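Local coordinates for protein toxin PAU_02230 (Photorhabdus asymbiotica subsp. asymbiotica ATCC 43949, PDB 6HV6) that acts as a bacterial toxin, its modelled part joining many helices, one of them long, to a six-stranded antiparallel beta-sheet, at residues Asn162-Gln165 and Thr166-Ala170; Asp169-Ser172 and Trp173-Ala177; Ser197-Leu200 and Pro201-Val204; Phe317-His320 and Ser321-Ala324; Ala325-Gln328 and Lys329-Gln333. The protein carries 1 engineered substitution. All blocks are in the same frame, centred on the assembly; numbering follows the deposited sequence.

Interaction 1: Asn162-Gln165 and Thr166-Ala170; sequences NAFQ and TAKDA. With EDO (1,2-ethanediol), chain B.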
loop_
_atom_site.group_PDB
_atom_site.type_symbol
_atom_site.label_atom_id
_atom_site.label_comp_id
_atom_site.label_asym_id
_atom_site.label_seq_id
_atom_site.Cartn_x
_atom_site.Cartn_y
_atom_site.Cartn_z
ATOM N N ASN A 162 -3.001 -12.893 -1.826
ATOM C CA ASN A 162 -2.242 -11.745 -1.334
ATOM C C ASN A 162 -3.155 -10.680 -0.736
ATOM O O ASN A 162 -2.816 -10.070 0.284
ATOM C CB ASN A 162 -1.406 -11.142 -2.461
ATOM C CG ASN A 162 -0.273 -12.046 -2.891
ATOM O OD1 ASN A 162 0.195 -12.880 -2.117
ATOM N ND2 ASN A 162 0.175 -11.885 -4.134
ATOM N N ALA A 163 -4.305 -10.429 -1.370
ATOM C CA ALA A 163 -5.228 -9.416 -0.864
ATOM C C ALA A 163 -5.791 -9.819 0.490
ATOM O O ALA A 163 -5.921 -8.982 1.397
ATOM C CB ALA A 163 -6.363 -9.178 -1.865
ATOM N N PHE A 164 -6.131 -11.095 0.654
ATOM C CA PHE A 164 -6.648 -11.533 1.944
ATOM C C PHE A 164 -5.594 -11.391 3.033
ATOM O O PHE A 164 -5.907 -11.004 4.169
ATOM C CB PHE A 164 -7.142 -12.970 1.865
ATOM C CG PHE A 164 -7.803 -13.435 3.129
ATOM C CD1 PHE A 164 -9.112 -13.081 3.411
ATOM C CD2 PHE A 164 -7.109 -14.209 4.041
ATOM C CE1 PHE A 164 -9.727 -13.501 4.578
ATOM C CE2 PHE A 164 -7.715 -14.636 5.209
ATOM C CZ PHE A 164 -9.023 -14.281 5.479
ATOM N N GLN A 165 -4.331 -11.679 2.705
ATOM C CA GLN A 165 -3.267 -11.473 3.681
ATOM C C GLN A 165 -3.088 -9.989 4.013
ATOM O O GLN A 165 -2.906 -9.629 5.186
ATOM C CB GLN A 165 -1.953 -12.068 3.176
ATOM C CG GLN A 165 -0.821 -11.948 4.175
ATOM C CD GLN A 165 -1.051 -12.805 5.406
ATOM O OE1 GLN A 165 -1.452 -13.961 5.298
ATOM N NE2 GLN A 165 -0.816 -12.232 6.590
ATOM N N THR A 166 -3.125 -9.116 3.005
ATOM C CA THR A 166 -3.041 -7.681 3.291
ATOM C C THR A 166 -4.186 -7.240 4.192
ATOM O O THR A 166 -3.975 -6.494 5.161
ATOM C CB THR A 166 -3.042 -6.873 1.997
ATOM O OG1 THR A 166 -1.936 -7.286 1.184
ATOM C CG2 THR A 166 -2.924 -5.372 2.308
ATOM N N ALA A 167 -5.405 -7.699 3.898
ATOM C CA ALA A 167 -6.542 -7.374 4.755
ATOM C C ALA A 167 -6.302 -7.852 6.183
ATOM O O ALA A 167 -6.583 -7.128 7.147
ATOM C CB ALA A 167 -7.820 -7.989 4.180
ATOM N N LYS A 168 -5.760 -9.062 6.337
ATOM C CA LYS A 168 -5.448 -9.572 7.670
ATOM C C LYS A 168 -4.384 -8.722 8.356
ATOM O O LYS A 168 -4.469 -8.454 9.564
ATOM C CB LYS A 168 -4.999 -11.027 7.569
ATOM C CG LYS A 168 -5.246 -11.844 8.810
ATOM C CD LYS A 168 -5.375 -13.327 8.462
ATOM C CE LYS A 168 -4.071 -13.897 7.951
ATOM N NZ LYS A 168 -3.040 -13.904 9.027
ATOM N N ASP A 169 -3.362 -8.306 7.609
ATOM C CA ASP A 169 -2.352 -7.407 8.158
ATOM C C ASP A 169 -2.976 -6.089 8.604
ATOM O O ASP A 169 -2.590 -5.524 9.638
ATOM C CB ASP A 169 -1.265 -7.123 7.118
ATOM C CG ASP A 169 -0.451 -8.354 6.742
ATOM O OD1 ASP A 169 -0.553 -9.387 7.435
ATOM O OD2 ASP A 169 0.295 -8.272 5.738
ATOM N N ALA A 170 -3.906 -5.557 7.806
ATOM C CA ALA A 170 -4.559 -4.300 8.162
ATOM C C ALA A 170 -5.412 -4.460 9.417
ATOM O O ALA A 170 -5.421 -3.580 10.285
ATOM C CB ALA A 170 -5.398 -3.806 6.987
HETATM C C1 EDO B . 0.175 -4.599 4.574
HETATM O O1 EDO B . 0.553 -5.962 4.334
HETATM C C2 EDO B . 1.002 -3.680 3.681
HETATM O O2 EDO B . 2.322 -3.536 4.217
#

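Interaction 2: Asp169-Ser172 and Trp173-Ala177; sequences DAQS and WKKSA. With EDO (1,2-ethanediol), chain B.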
loop_
_atom_site.group_PDB
_atom_site.type_symbol
_atom_site.label_atom_id
_atom_site.label_comp_id
_atom_site.label_asym_id
_atom_site.label_seq_id
_atom_site.Cartn_x
_atom_site.Cartn_y
_atom_site.Cartn_z
ATOM N N ASP A 169 -3.362 -8.306 7.609
ATOM C CA ASP A 169 -2.352 -7.407 8.158
ATOM C C ASP A 169 -2.976 -6.089 8.604
ATOM O O ASP A 169 -2.590 -5.524 9.638
ATOM C CB ASP A 169 -1.265 -7.123 7.118
ATOM C CG ASP A 169 -0.451 -8.354 6.742
ATOM O OD1 ASP A 169 -0.553 -9.387 7.435
ATOM O OD2 ASP A 169 0.295 -8.272 5.738
ATOM N N ALA A 170 -3.906 -5.557 7.806
ATOM C CA ALA A 170 -4.559 -4.300 8.162
ATOM C C ALA A 170 -5.412 -4.460 9.417
ATOM O O ALA A 170 -5.421 -3.580 10.285
ATOM C CB ALA A 170 -5.398 -3.806 6.987
ATOM N N GLN A 171 -6.131 -5.583 9.540
ATOM C CA GLN A 171 -6.919 -5.802 10.751
ATOM C C GLN A 171 -6.025 -5.938 11.978
ATOM O O GLN A 171 -6.349 -5.425 13.055
ATOM C CB GLN A 171 -7.799 -7.039 10.597
ATOM C CG GLN A 171 -9.141 -6.735 9.991
ATOM C CD GLN A 171 -10.174 -7.786 10.333
ATOM O OE1 GLN A 171 -9.831 -8.903 10.728
ATOM N NE2 GLN A 171 -11.449 -7.431 10.192
ATOM N N SER A 172 -4.895 -6.623 11.832
ATOM C CA SER A 172 -3.947 -6.721 12.934
ATOM C C SER A 172 -3.392 -5.347 13.312
ATOM O O SER A 172 -3.195 -5.046 14.497
ATOM C CB SER A 172 -2.826 -7.679 12.543
ATOM O OG SER A 172 -1.713 -7.509 13.395
ATOM N N TRP A 173 -3.118 -4.505 12.316
ATOM C CA TRP A 173 -2.667 -3.146 12.587
ATOM C C TRP A 173 -3.715 -2.385 13.384
ATOM O O TRP A 173 -3.395 -1.691 14.360
ATOM C CB TRP A 173 -2.384 -2.443 11.266
ATOM C CG TRP A 173 -1.670 -1.107 11.322
ATOM C CD1 TRP A 173 -0.322 -0.905 11.310
ATOM C CD2 TRP A 173 -2.273 0.201 11.289
ATOM N NE1 TRP A 173 -0.043 0.455 11.292
ATOM C CE2 TRP A 173 -1.225 1.149 11.284
ATOM C CE3 TRP A 173 -3.598 0.660 11.273
ATOM C CZ2 TRP A 173 -1.462 2.537 11.267
ATOM C CZ3 TRP A 173 -3.832 2.035 11.251
ATOM C CH2 TRP A 173 -2.767 2.955 11.252
ATOM N N LYS A 174 -4.979 -2.496 12.969
ATOM C CA LYS A 174 -6.063 -1.850 13.704
ATOM C C LYS A 174 -6.114 -2.343 15.148
ATOM O O LYS A 174 -6.227 -1.545 16.085
ATOM C CB LYS A 174 -7.394 -2.099 12.996
ATOM C CG LYS A 174 -8.605 -1.627 13.774
ATOM C CD LYS A 174 -9.864 -1.668 12.915
ATOM C CE LYS A 174 -11.066 -1.155 13.701
ATOM N NZ LYS A 174 -12.190 -0.752 12.805
ATOM N N LYS A 175 -6.028 -3.663 15.345
ATOM C CA LYS A 175 -6.054 -4.206 16.702
ATOM C C LYS A 175 -4.877 -3.712 17.526
ATOM O O LYS A 175 -5.012 -3.501 18.736
ATOM C CB LYS A 175 -6.080 -5.735 16.660
ATOM C CG LYS A 175 -7.444 -6.289 16.276
ATOM C CD LYS A 175 -7.407 -7.765 15.898
ATOM C CE LYS A 175 -8.745 -8.193 15.300
ATOM N NZ LYS A 175 -8.743 -9.595 14.807
ATOM N N SER A 176 -3.727 -3.488 16.890
ATOM C CA SER A 176 -2.560 -3.026 17.630
ATOM C C SER A 176 -2.687 -1.577 18.089
ATOM O O SER A 176 -1.864 -1.127 18.894
ATOM C CB SER A 176 -1.306 -3.186 16.774
ATOM O OG SER A 176 -1.238 -2.169 15.793
ATOM N N ALA A 177 -3.676 -0.832 17.590
ATOM C CA ALA A 177 -3.873 0.568 17.969
ATOM C C ALA A 177 -4.857 0.673 19.140
ATOM O O ALA A 177 -5.872 1.351 19.079
ATOM C CB ALA A 177 -4.357 1.366 16.765
HETATM C C1 EDO B . 0.175 -4.599 4.574
HETATM O O1 EDO B . 0.553 -5.962 4.334
HETATM C C2 EDO B . 1.002 -3.680 3.681
HETATM O O2 EDO B . 2.322 -3.536 4.217
#

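Interaction 3: Ser197-Leu200 and Pro201-Val204; sequences SEAL and PESV. Engineered in segment 197-200: Ala199 (natural residue Cys).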
loop_
_atom_site.group_PDB
_atom_site.type_symbol
_atom_site.label_atom_id
_atom_site.label_comp_id
_atom_site.label_asym_id
_atom_site.label_seq_id
_atom_site.Cartn_x
_atom_site.Cartn_y
_atom_site.Cartn_z
ATOM N N SER A 197 4.344 2.159 -4.847
ATOM C CA SER A 197 3.820 2.923 -3.727
ATOM C C SER A 197 3.545 4.376 -4.105
ATOM O O SER A 197 4.338 5.020 -4.792
ATOM C CB SER A 197 4.816 2.884 -2.576
ATOM O OG SER A 197 4.320 3.700 -1.529
ATOM N N GLU A 198 2.434 4.909 -3.625
ATOM C CA GLU A 198 2.159 6.332 -3.777
ATOM C C GLU A 198 2.051 7.006 -2.413
ATOM O O GLU A 198 1.269 7.924 -2.218
ATOM C CB GLU A 198 0.897 6.567 -4.608
ATOM C CG GLU A 198 1.020 6.113 -6.056
ATOM C CD GLU A 198 2.079 6.881 -6.828
ATOM O OE1 GLU A 198 2.462 7.980 -6.366
ATOM O OE2 GLU A 198 2.534 6.376 -7.885
ATOM N N ALA A 199 2.873 6.565 -1.464
ATOM C CA ALA A 199 2.728 7.010 -0.083
ATOM C C ALA A 199 3.009 8.503 0.074
ATOM O O ALA A 199 2.383 9.160 0.909
ATOM C CB ALA A 199 3.654 6.185 0.822
ATOM N N LEU A 200 3.948 9.063 -0.700
ATOM C CA LEU A 200 4.229 10.492 -0.589
ATOM C C LEU A 200 3.016 11.345 -0.966
ATOM O O LEU A 200 2.573 12.155 -0.138
ATOM C CB LEU A 200 5.476 10.855 -1.408
ATOM C CG LEU A 200 5.773 12.355 -1.582
ATOM C CD1 LEU A 200 5.998 13.054 -0.241
ATOM C CD2 LEU A 200 6.981 12.581 -2.501
ATOM N N PRO A 201 2.438 11.208 -2.165
ATOM C CA PRO A 201 1.264 12.039 -2.472
ATOM C C PRO A 201 0.056 11.680 -1.630
ATOM O O PRO A 201 -0.753 12.566 -1.337
ATOM C CB PRO A 201 1.012 11.774 -3.964
ATOM C CG PRO A 201 1.621 10.403 -4.203
ATOM C CD PRO A 201 2.842 10.384 -3.318
ATOM N N GLU A 202 -0.107 10.407 -1.252
ATOM C CA GLU A 202 -1.204 10.048 -0.361
ATOM C C GLU A 202 -1.095 10.811 0.952
ATOM O O GLU A 202 -2.079 11.375 1.438
ATOM C CB GLU A 202 -1.215 8.528 -0.129
ATOM C CG GLU A 202 -1.736 7.774 -1.356
ATOM C CD GLU A 202 -1.320 6.310 -1.403
ATOM O OE1 GLU A 202 -0.488 5.867 -0.586
ATOM O OE2 GLU A 202 -1.846 5.594 -2.274
ATOM N N SER A 203 0.107 10.852 1.529
ATOM C CA SER A 203 0.311 11.547 2.800
ATOM C C SER A 203 0.041 13.044 2.667
ATOM O O SER A 203 -0.642 13.635 3.509
ATOM C CB SER A 203 1.738 11.315 3.290
ATOM O OG SER A 203 1.961 9.953 3.619
ATOM N N VAL A 204 0.575 13.671 1.616
ATOM C CA VAL A 204 0.364 15.105 1.398
ATOM C C VAL A 204 -1.111 15.407 1.184
ATOM O O VAL A 204 -1.648 16.367 1.751
ATOM C CB VAL A 204 1.212 15.595 0.209
ATOM C CG1 VAL A 204 0.816 17.016 -0.182
ATOM C CG2 VAL A 204 2.689 15.528 0.550
#

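Interaction 4: Phe317-His320 and Ser321-Ala324; sequences FDKH and SDMA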
loop_
_atom_site.group_PDB
_atom_site.type_symbol
_atom_site.label_atom_id
_atom_site.label_comp_id
_atom_site.label_asym_id
_atom_site.label_seq_id
_atom_site.Cartn_x
_atom_site.Cartn_y
_atom_site.Cartn_z
ATOM N N PHE A 317 -6.425 9.394 17.866
ATOM C CA PHE A 317 -6.212 9.283 19.307
ATOM C C PHE A 317 -6.669 10.547 20.026
ATOM O O PHE A 317 -6.575 11.653 19.486
ATOM C CB PHE A 317 -4.734 9.035 19.645
ATOM C CG PHE A 317 -4.169 7.779 19.042
ATOM C CD1 PHE A 317 -3.675 7.777 17.750
ATOM C CD2 PHE A 317 -4.112 6.608 19.774
ATOM C CE1 PHE A 317 -3.142 6.646 17.206
ATOM C CE2 PHE A 317 -3.588 5.459 19.219
ATOM C CZ PHE A 317 -3.100 5.478 17.941
ATOM N N ASP A 318 -7.146 10.372 21.268
ATOM C CA ASP A 318 -7.499 11.516 22.101
ATOM C C ASP A 318 -6.272 12.190 22.696
ATOM O O ASP A 318 -6.322 13.379 23.035
ATOM C CB ASP A 318 -8.436 11.098 23.245
ATOM C CG ASP A 318 -9.877 10.907 22.799
ATOM O OD1 ASP A 318 -10.169 11.052 21.596
ATOM O OD2 ASP A 318 -10.729 10.616 23.667
ATOM N N LYS A 319 -5.183 11.451 22.867
ATOM C CA LYS A 319 -3.995 11.964 23.531
ATOM C C LYS A 319 -2.814 11.871 22.584
ATOM O O LYS A 319 -2.632 10.857 21.905
ATOM C CB LYS A 319 -3.685 11.188 24.820
ATOM C CG LYS A 319 -4.732 11.331 25.912
ATOM C CD LYS A 319 -4.230 10.760 27.230
ATOM C CE LYS A 319 -5.158 11.121 28.384
ATOM N NZ LYS A 319 -4.692 10.543 29.676
ATOM N N HIS A 320 -2.014 12.938 22.536
ATOM C CA HIS A 320 -0.813 12.903 21.710
ATOM C C HIS A 320 0.124 11.778 22.145
ATOM O O HIS A 320 0.723 11.095 21.304
ATOM C CB HIS A 320 -0.093 14.250 21.770
ATOM C CG HIS A 320 1.235 14.241 21.085
ATOM N ND1 HIS A 320 1.367 14.365 19.719
ATOM C CD2 HIS A 320 2.489 14.084 21.573
ATOM C CE1 HIS A 320 2.645 14.293 19.394
ATOM N NE2 HIS A 320 3.347 14.124 20.500
ATOM N N SER A 321 0.252 11.563 23.456
ATOM C CA SER A 321 1.201 10.564 23.938
ATOM C C SER A 321 0.819 9.166 23.477
ATOM O O SER A 321 1.702 8.338 23.227
ATOM C CB SER A 321 1.307 10.610 25.464
ATOM O OG SER A 321 0.100 10.213 26.086
ATOM N N ASP A 322 -0.480 8.883 23.356
ATOM C CA ASP A 322 -0.900 7.586 22.836
ATOM C C ASP A 322 -0.586 7.459 21.356
ATOM O O ASP A 322 -0.132 6.405 20.899
ATOM C CB ASP A 322 -2.393 7.376 23.069
ATOM C CG ASP A 322 -2.721 7.179 24.533
ATOM O OD1 ASP A 322 -1.841 6.689 25.268
ATOM O OD2 ASP A 322 -3.854 7.497 24.933
ATOM N N MET A 323 -0.857 8.511 20.586
ATOM C CA MET A 323 -0.542 8.474 19.164
ATOM C C MET A 323 0.949 8.260 18.956
ATOM O O MET A 323 1.359 7.435 18.127
ATOM C CB MET A 323 -1.034 9.764 18.499
ATOM C CG MET A 323 -0.887 9.830 16.981
ATOM S SD MET A 323 0.778 10.314 16.505
ATOM C CE MET A 323 0.752 12.071 16.883
ATOM N N ALA A 324 1.775 8.957 19.739
ATOM C CA ALA A 324 3.222 8.835 19.598
ATOM C C ALA A 324 3.722 7.466 20.043
ATOM O O ALA A 324 4.656 6.918 19.445
ATOM C CB ALA A 324 3.920 9.931 20.396
HETATM O O HOH W 1 -5.424 8.436 23.113
#

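Interaction 5: Ala325-Gln328 and Lys329-Gln333; sequences AFFQ and KKMQQ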
loop_
_atom_site.group_PDB
_atom_site.type_symbol
_atom_site.label_atom_id
_atom_site.label_comp_id
_atom_site.label_asym_id
_atom_site.label_seq_id
_atom_site.Cartn_x
_atom_site.Cartn_y
_atom_site.Cartn_z
ATOM N N ALA A 325 3.140 6.908 21.105
ATOM C CA ALA A 325 3.537 5.560 21.506
ATOM C C ALA A 325 3.213 4.559 20.402
ATOM O O ALA A 325 4.026 3.685 20.081
ATOM C CB ALA A 325 2.849 5.170 22.813
ATOM N N PHE A 326 2.041 4.701 19.787
ATOM C CA PHE A 326 1.659 3.813 18.696
ATOM C C PHE A 326 2.598 3.984 17.507
ATOM O O PHE A 326 3.085 3.003 16.939
ATOM C CB PHE A 326 0.212 4.092 18.296
ATOM C CG PHE A 326 -0.264 3.259 17.159
ATOM C CD1 PHE A 326 -0.399 1.887 17.301
ATOM C CD2 PHE A 326 -0.573 3.842 15.945
ATOM C CE1 PHE A 326 -0.836 1.111 16.250
ATOM C CE2 PHE A 326 -1.015 3.064 14.878
ATOM C CZ PHE A 326 -1.151 1.702 15.038
ATOM N N PHE A 327 2.869 5.232 17.126
ATOM C CA PHE A 327 3.783 5.498 16.017
ATOM C C PHE A 327 5.158 4.886 16.278
ATOM O O PHE A 327 5.758 4.277 15.383
ATOM C CB PHE A 327 3.886 7.013 15.788
ATOM C CG PHE A 327 4.970 7.421 14.824
ATOM C CD1 PHE A 327 4.710 7.507 13.459
ATOM C CD2 PHE A 327 6.243 7.736 15.283
ATOM C CE1 PHE A 327 5.709 7.876 12.569
ATOM C CE2 PHE A 327 7.247 8.109 14.399
ATOM C CZ PHE A 327 6.978 8.183 13.036
ATOM N N GLN A 328 5.674 5.025 17.499
ATOM C CA GLN A 328 6.986 4.450 17.784
ATOM C C GLN A 328 6.958 2.928 17.688
ATOM O O GLN A 328 7.895 2.316 17.162
ATOM C CB GLN A 328 7.485 4.884 19.163
ATOM C CG GLN A 328 8.833 4.252 19.511
ATOM C CD GLN A 328 9.402 4.732 20.831
ATOM O OE1 GLN A 328 8.668 4.944 21.796
ATOM N NE2 GLN A 328 10.719 4.909 20.879
ATOM N N LYS A 329 5.897 2.299 18.194
ATOM C CA LYS A 329 5.773 0.850 18.067
ATOM C C LYS A 329 5.753 0.430 16.598
ATOM O O LYS A 329 6.359 -0.581 16.222
ATOM C CB LYS A 329 4.508 0.383 18.789
ATOM C CG LYS A 329 4.256 -1.107 18.733
ATOM C CD LYS A 329 3.107 -1.495 19.655
ATOM C CE LYS A 329 1.750 -1.033 19.122
ATOM N NZ LYS A 329 0.655 -1.311 20.112
ATOM N N LYS A 330 5.086 1.213 15.746
ATOM C CA LYS A 330 5.031 0.862 14.331
ATOM C C LYS A 330 6.372 1.082 13.635
ATOM O O LYS A 330 6.712 0.347 12.702
ATOM C CB LYS A 330 3.919 1.663 13.644
ATOM C CG LYS A 330 2.502 1.289 14.120
ATOM C CD LYS A 330 2.159 -0.181 13.803
ATOM C CE LYS A 330 1.946 -1.013 15.052
ATOM N NZ LYS A 330 1.383 -2.367 14.728
ATOM N N MET A 331 7.150 2.080 14.052
ATOM C CA MET A 331 8.468 2.245 13.447
ATOM C C MET A 331 9.375 1.069 13.795
ATOM O O MET A 331 10.119 0.565 12.942
ATOM C CB MET A 331 9.091 3.569 13.892
ATOM C CG MET A 331 8.334 4.826 13.400
ATOM S SD MET A 331 7.976 4.906 11.609
ATOM C CE MET A 331 6.306 4.284 11.514
ATOM N N GLN A 332 9.317 0.606 15.039
ATOM C CA GLN A 332 10.096 -0.572 15.402
ATOM C C GLN A 332 9.620 -1.806 14.654
ATOM O O GLN A 332 10.437 -2.644 14.263
ATOM C CB GLN A 332 10.038 -0.762 16.913
ATOM C CG GLN A 332 10.493 0.504 17.626
ATOM C CD GLN A 332 10.653 0.328 19.113
ATOM O OE1 GLN A 332 9.904 -0.415 19.747
ATOM N NE2 GLN A 332 11.643 1.009 19.683
ATOM N N GLN A 333 8.312 -1.909 14.402
ATOM C CA GLN A 333 7.786 -3.015 13.604
ATOM C C GLN A 333 8.327 -2.976 12.177
ATOM O O GLN A 333 8.626 -4.019 11.591
ATOM C CB GLN A 333 6.255 -2.961 13.603
ATOM C CG GLN A 333 5.574 -4.168 12.975
ATOM C CD GLN A 333 4.052 -4.033 12.920
ATOM O OE1 GLN A 333 3.515 -2.988 12.539
ATOM N NE2 GLN A 333 3.353 -5.091 13.311
#

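Interaction 1: Asn162-Gln165 and Thr166-Ala170
Gln165 NE2 donates to Asp169 OD1 at 3.0 Å, an i to i+4 side-chain bridge laid along one turn in the second half of the long helix 144-176. The acceptor lies close to the amide plane of Gln165, but the donor meets the syn side of OD1 from 32° out of the carboxylate plane, so the bond uses the amide squarely and the carboxylate at a slant. Gln165 gets there by setting CG anti to its own backbone N (chi1 -177°) and bending at chi2, which turns the amide along the helix toward Asp169. The other carboxylate oxygen, Asp169 OD2, takes a hydrogen bond of 2.7 Å from O1 of a bound 1,2-ethanediol; each carboxylate oxygen thus has a partner. Beneath this bridge runs the ordinary helical ladder, of which Asp169 N to Gln165 O, at 2.8 Å, ties the same two residues through their backbones.

Packing takes over round the helix. Phe164, Ala167 and Lys168 turn to the two-stranded sheet 65-74, touching Ile66, while Ala163 and Thr166 rest on Leu190. Lys168 bends at chi3 and chi4, bringing its CE to 3.7 Å from Gln165 OE1, a contact made by the methylene group. Its chain also comes up to the Phe164 ring obliquely, Lys168 CD lying 4.2 Å from Phe164 CE2.

Interaction 2: Asp169-Ser172 and Trp173-Ala177
With chi1 near -75°, Lys175 places CG beside its backbone N and then runs out extended, which lays the start of its chain along the preceding turn: Lys175 CG is 3.5 Å from Gln171 O. The carbonyl so covered already accepts from Lys175 N at 2.9 Å. Trp173 makes the other choice, its CG anti to the backbone N (chi1 -169°); its CB packs 3.4 Å from Ala170 O while the indole extends from the helix into the protein interior.

Four consecutive i to i+4 backbone bonds join the two halves in the last part of helix 144-176, from Trp173 N on Asp169 O to Ser176 N on Ser172 O. The last of the four is the most bent, with an N-H...O angle of 143°. There the hydroxyl of Ser176 folds back and donates to Trp173 O at 2.6 Å, giving this turn a side-chain bond as well as its backbone ones.

The indole of Trp173 is buried in the body of the protein, stacked with Tyr312 and meeting Phe326 edge-to-face. On the opposite flank, the lysine and glutamine tips stay apart, Gln171 OE1 standing 4.3 Å from Lys175 NZ.

Interaction 3: Ser197-Leu200 and Pro201-Val204
Glu198 and Glu202 meet across the first turn of helix 199-211, where Glu198 holds the N-cap position. Just ahead of them Ser197 makes an ST turn, its OG accepting from Ala199 N at 3.2 Å and also from Gln188 NE2. Glu198 then supplies the first carbonyl of the helix: its O accepts from Glu202 N at 3.0 Å, the N-H arriving nearly along the C=O axis. The extended Glu202 side chain turns back over the cap, its OE2 3.7 Å from Glu198 CB. The side chain of Glu198 bends at chi2 so that OE1 lies over Pro201 CG, 3.4 Å away, and is hydrogen-bonded to His244 ND1.

Ala199 is engineered, cysteine in the natural protein. It comes closest to Glu202 through CA, 3.4 Å from Glu202 OE1. The carbonyl of Ala199 is gripped twice by Ser203, whose N and OG, each 2.9 Å from Ala199 O, come from opposite faces of the carbonyl plane. Ser203 can do this because its OG sits beside its own backbone N (chi1 -66°), turned back up the helix.

Leu200 N donates to a sulfonate oxygen of a bound EPE molecule, which the N-terminal end of the helix would probably suit. The leucine side chain crosses the Pro201 ring at about a right angle, Leu200 CB lying 3.3 Å from Pro201 CD, a closeness set largely by the peptide link, while Leu200 CD1 lies 4.2 Å from Val204 CG2.

Interaction 4: Phe317-His320 and Ser321-Ala324
Ser321 and Lys319 stand side by side where strand 313-317 gives way to helix 320-334, with Lys319 at the N-cap position; Ser321 OG comes only as near as 4.1 Å to Lys319 CB. Asp322, one residue on, looks back over the cap. Its CG lies beside its own backbone N (chi1 -70°), which directs OD2 to the aliphatic part of Lys319, and a water 2.6 Å from Asp322 OD2 accepts in turn from Lys319 N. The carboxylate therefore reaches the backbone of the turn through the water, while the Lys319 ammonium extends past it. Asp322 N makes just a weak bond to Lys319 O.

Met323 carries the packing. Its N donates to Lys319 O with a nearly straight N-H...O angle of 167°, and its CA sits over one face of the Phe317 ring, 3.7 Å from the centroid, in a CH-pi contact. The ring from the end of the strand thereby lies flat beneath the first turn of the helix. Bends at chi2 and chi3 swing the methyl group round to the imidazole of His320, whose NE2 donates to Leu267 O whereas its ND1 is buried with no partner in the model.

Ala324 completes the turn: its N bonds to His320 O at 2.9 Å, and its CB lies 3.5 Å from that same oxygen.

Interaction 5: Ala325-Gln328 and Lys329-Gln333
Lys330 leans back on Phe326 along nearly its whole length. From CB, which rests against the carbonyls of the preceding turn, the chain sets CG beside its own backbone N (chi1 -67°), and a further bend at chi2 carries it over the aromatic ring. Lys330 CG is then 4.0 Å from the Phe326 ring centroid and 17° off its normal, a CH-pi contact over one face. CD passes above the ring plane but just outside the rim, near Phe326 CZ, and Lys330 CE comes to 3.7 Å from Phe326 CE1. Beyond the ring, NZ donates to Gln333 OE1 at 3.1 Å, coming from well above the plane of the Gln333 amide, and also to Ser176 OG of helix 144-176. Lys329, whose CE nears the same phenyl ring obliquely, sends its NZ to Ser176 O.

One residue on, the pattern repeats with sulfur. Met331 CG stands 3.8 Å from the Phe327 ring centroid, over a face, while Met331 SD lies obliquely at 4.2 Å in a Met-aromatic contact. Phe327 meets this partner with its own CG anti to the backbone N (chi1 170°).

Both pairs are i to i+4 contacts on the buried side of helix 320-334, and with Phe307 of strand 304-309 beneath them they show an amphipathic helix packed on an antiparallel beta-sheet.

How the interactions relate
All five contacts are local, each spanning adjoining residues, so none closes a long loop. Interactions 1 and 2 overlap at Asp169 and Ala170 and follow one another along helix 144-176. Interaction 3, about 20 Å from both between centres, opens helix 199-211 near the bound EPE and stands apart from the rest. Interaction 4 marks the passage from strand 313-317 into helix 320-334, and interaction 5 continues directly along that helix; they touch where Phe317 CZ packs on Phe326 CB at 3.6 Å. The tie across the fold is between interactions 2 and 5, distant in sequence, which join the two helices through Ser176, Trp173, Phe326, Lys329 and Lys330.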